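Local coordinates for protein glutathione S-transferase (PDB 4IVF) that binds glutathione and, as a member of the glutathione S-transferase superfamily, probably transfers it to, or reduces with it, other substrates, at residues F[58-62]-F[73-78]. Numbering follows the deposited sequence.
Sequences IPTIN and LVLSQT. With GSH (glutathione), chain U.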
loop_
_atom_site.group_PDB
_atom_site.type_symbol
_atom_site.label_atom_id
_atom_site.label_comp_id
_atom_site.label_asym_id
_atom_site.label_seq_id
_atom_site.Cartn_x
_atom_site.Cartn_y
_atom_site.Cartn_z
ATOM N N ILE F 58 12.922 -1.579 -7.012
ATOM C CA ILE F 58 12.660 -0.307 -7.655
ATOM C C ILE F 58 11.141 -0.141 -7.656
ATOM O O ILE F 58 10.422 -1.128 -7.515
ATOM C CB ILE F 58 13.268 -0.263 -9.093
ATOM C CG1 ILE F 58 12.680 -1.376 -9.970
ATOM C CG2 ILE F 58 14.831 -0.304 -9.035
ATOM C CD1 ILE F 58 11.498 -0.931 -10.830
ATOM N N PRO F 59 10.641 1.096 -7.818
ATOM C CA PRO F 59 11.421 2.315 -8.011
ATOM C C PRO F 59 11.789 2.994 -6.705
ATOM O O PRO F 59 11.246 2.694 -5.639
ATOM C CB PRO F 59 10.460 3.197 -8.805
ATOM C CG PRO F 59 9.134 2.839 -8.250
ATOM C CD PRO F 59 9.196 1.354 -7.993
ATOM N N THR F 60 12.729 3.919 -6.819
ATOM C CA THR F 60 13.184 4.719 -5.714
ATOM C C THR F 60 13.544 6.046 -6.355
ATOM O O THR F 60 14.056 6.069 -7.479
ATOM C CB THR F 60 14.443 4.088 -5.059
ATOM O OG1 THR F 60 14.075 2.871 -4.399
ATOM C CG2 THR F 60 15.053 5.028 -4.030
ATOM N N ILE F 61 13.267 7.149 -5.670
ATOM C CA ILE F 61 13.683 8.452 -6.180
ATOM C C ILE F 61 14.658 9.147 -5.238
ATOM O O ILE F 61 14.740 8.818 -4.058
ATOM C CB ILE F 61 12.483 9.396 -6.449
ATOM C CG1 ILE F 61 11.765 9.721 -5.142
ATOM C CG2 ILE F 61 11.518 8.777 -7.471
ATOM C CD1 ILE F 61 10.752 10.818 -5.276
ATOM N N ASN F 62 15.415 10.093 -5.785
ATOM C CA ASN F 62 16.179 11.035 -4.982
ATOM C C ASN F 62 15.861 12.423 -5.484
ATOM O O ASN F 62 16.158 12.766 -6.639
ATOM C CB ASN F 62 17.694 10.786 -5.050
ATOM C CG ASN F 62 18.495 11.711 -4.120
ATOM O OD1 ASN F 62 18.100 12.842 -3.846
ATOM N ND2 ASN F 62 19.634 11.225 -3.644
ATOM N N LEU F 73 16.284 14.070 -0.664
ATOM C CA LEU F 73 15.400 13.078 -0.083
ATOM C C LEU F 73 15.387 11.797 -0.909
ATOM O O LEU F 73 15.165 11.821 -2.114
ATOM C CB LEU F 73 13.980 13.637 0.041
ATOM C CG LEU F 73 12.964 12.732 0.730
ATOM C CD1 LEU F 73 13.420 12.422 2.146
ATOM C CD2 LEU F 73 11.575 13.403 0.719
ATOM N N VAL F 74 15.637 10.680 -0.245
ATOM C CA VAL F 74 15.576 9.385 -0.884
ATOM C C VAL F 74 14.299 8.709 -0.418
ATOM O O VAL F 74 14.052 8.595 0.784
ATOM C CB VAL F 74 16.792 8.519 -0.520
ATOM C CG1 VAL F 74 16.687 7.167 -1.188
ATOM C CG2 VAL F 74 18.085 9.218 -0.930
ATOM N N LEU F 75 13.491 8.263 -1.368
ATOM C CA LEU F 75 12.164 7.750 -1.062
ATOM C C LEU F 75 11.824 6.545 -1.927
ATOM O O LEU F 75 11.983 6.578 -3.150
ATOM C CB LEU F 75 11.133 8.848 -1.305
ATOM C CG LEU F 75 9.760 8.727 -0.656
ATOM C CD1 LEU F 75 9.905 8.483 0.838
ATOM C CD2 LEU F 75 9.005 10.018 -0.900
ATOM N N SER F 76 11.349 5.485 -1.282
ATOM C CA SER F 76 10.903 4.287 -1.973
ATOM C C SER F 76 9.417 4.022 -1.718
ATOM O O SER F 76 8.793 4.733 -0.924
ATOM C CB SER F 76 11.746 3.092 -1.549
ATOM O OG SER F 76 13.063 3.260 -2.028
ATOM N N GLN F 77 8.899 2.986 -2.377
ATOM C CA GLN F 77 7.471 2.610 -2.423
ATOM C C GLN F 77 6.665 3.539 -3.315
ATOM O O GLN F 77 6.479 4.703 -2.980
ATOM C CB GLN F 77 6.831 2.554 -1.033
ATOM C CG GLN F 77 7.312 1.425 -0.175
ATOM C CD GLN F 77 6.909 0.093 -0.737
ATOM O OE1 GLN F 77 5.845 -0.042 -1.348
ATOM N NE2 GLN F 77 7.760 -0.903 -0.554
ATOM N N THR F 78 6.171 3.014 -4.437
ATOM C CA THR F 78 5.387 3.820 -5.382
ATOM C C THR F 78 4.284 4.623 -4.708
ATOM O O THR F 78 4.022 5.759 -5.094
ATOM C CB THR F 78 4.756 2.979 -6.530
ATOM O OG1 THR F 78 3.835 2.030 -5.991
ATOM C CG2 THR F 78 5.817 2.255 -7.325
HETATM N N1 GSH U . 5.601 -2.209 -3.141
HETATM C CA1 GSH U . 6.569 -1.806 -4.119
HETATM C C1 GSH U . 6.168 -0.543 -4.747
HETATM O O11 GSH U . 7.023 0.322 -5.037
HETATM O O12 GSH U . 4.967 -0.316 -5.017
HETATM C CB1 GSH U . 6.729 -2.896 -5.173
HETATM C CG1 GSH U . 7.987 -2.650 -5.908
HETATM C CD1 GSH U . 8.373 -3.777 -6.855
HETATM O OE1 GSH U . 7.725 -4.828 -6.957
HETATM N N2 GSH U . 9.603 -3.604 -7.707
HETATM C CA2 GSH U . 9.994 -4.674 -8.597
HETATM C C2 GSH U . 11.409 -5.080 -8.247
HETATM O O2 GSH U . 12.246 -4.211 -7.983
HETATM C CB2 GSH U . 9.936 -4.192 -9.976
HETATM S SG2 GSH U . 8.287 -3.682 -10.371
HETATM N N3 GSH U . 11.786 -6.489 -8.225
HETATM C CA3 GSH U . 13.154 -6.845 -7.897
HETATM C C3 GSH U . 13.224 -7.863 -6.828
HETATM O O31 GSH U . 12.284 -8.030 -6.018
HETATM O O32 GSH U . 14.261 -8.572 -6.734
HETATM O O HOH W 1 9.776 0.838 -4.432
#
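A cis peptide bond before Pro59 turns the backbone at Ile58 so that both its polar atoms face glutathione: Ile58 N donates to O2 (2.9 Å) and Ile58 O accepts from N2 (2.6 Å), an antiparallel, strand-like pairing. Proline suits this bend because it tolerates the cis form, and its ring packs on Thr78 (CG to CG2, 3.5 Å). Beyond it, strands 60-62 and 73-76 run antiparallel, Ile61 N to Leu75 O 2.9 Å and Leu75 N to Ile61 O 3.0 Å; the apolar Ile61 and Leu75 side chains lie against helix 78-89. Where the strands part, a water bridges Pro59 O, Gln77 N and glutathione O11. Gln77, at the helix N-cap, accepts from the ligand's N1 through OE1 (2.8 Å), while Thr78 grips the carboxylate with N to O11 (2.9 Å) and OG1 to O12 (2.8 Å). Glu117 of the second subunit also bonds the ligand. This hairpin, with its cis-proline and helix start, forms part of the glutathione site (G-site) of the thioredoxin-like N-terminal domain of GSTs.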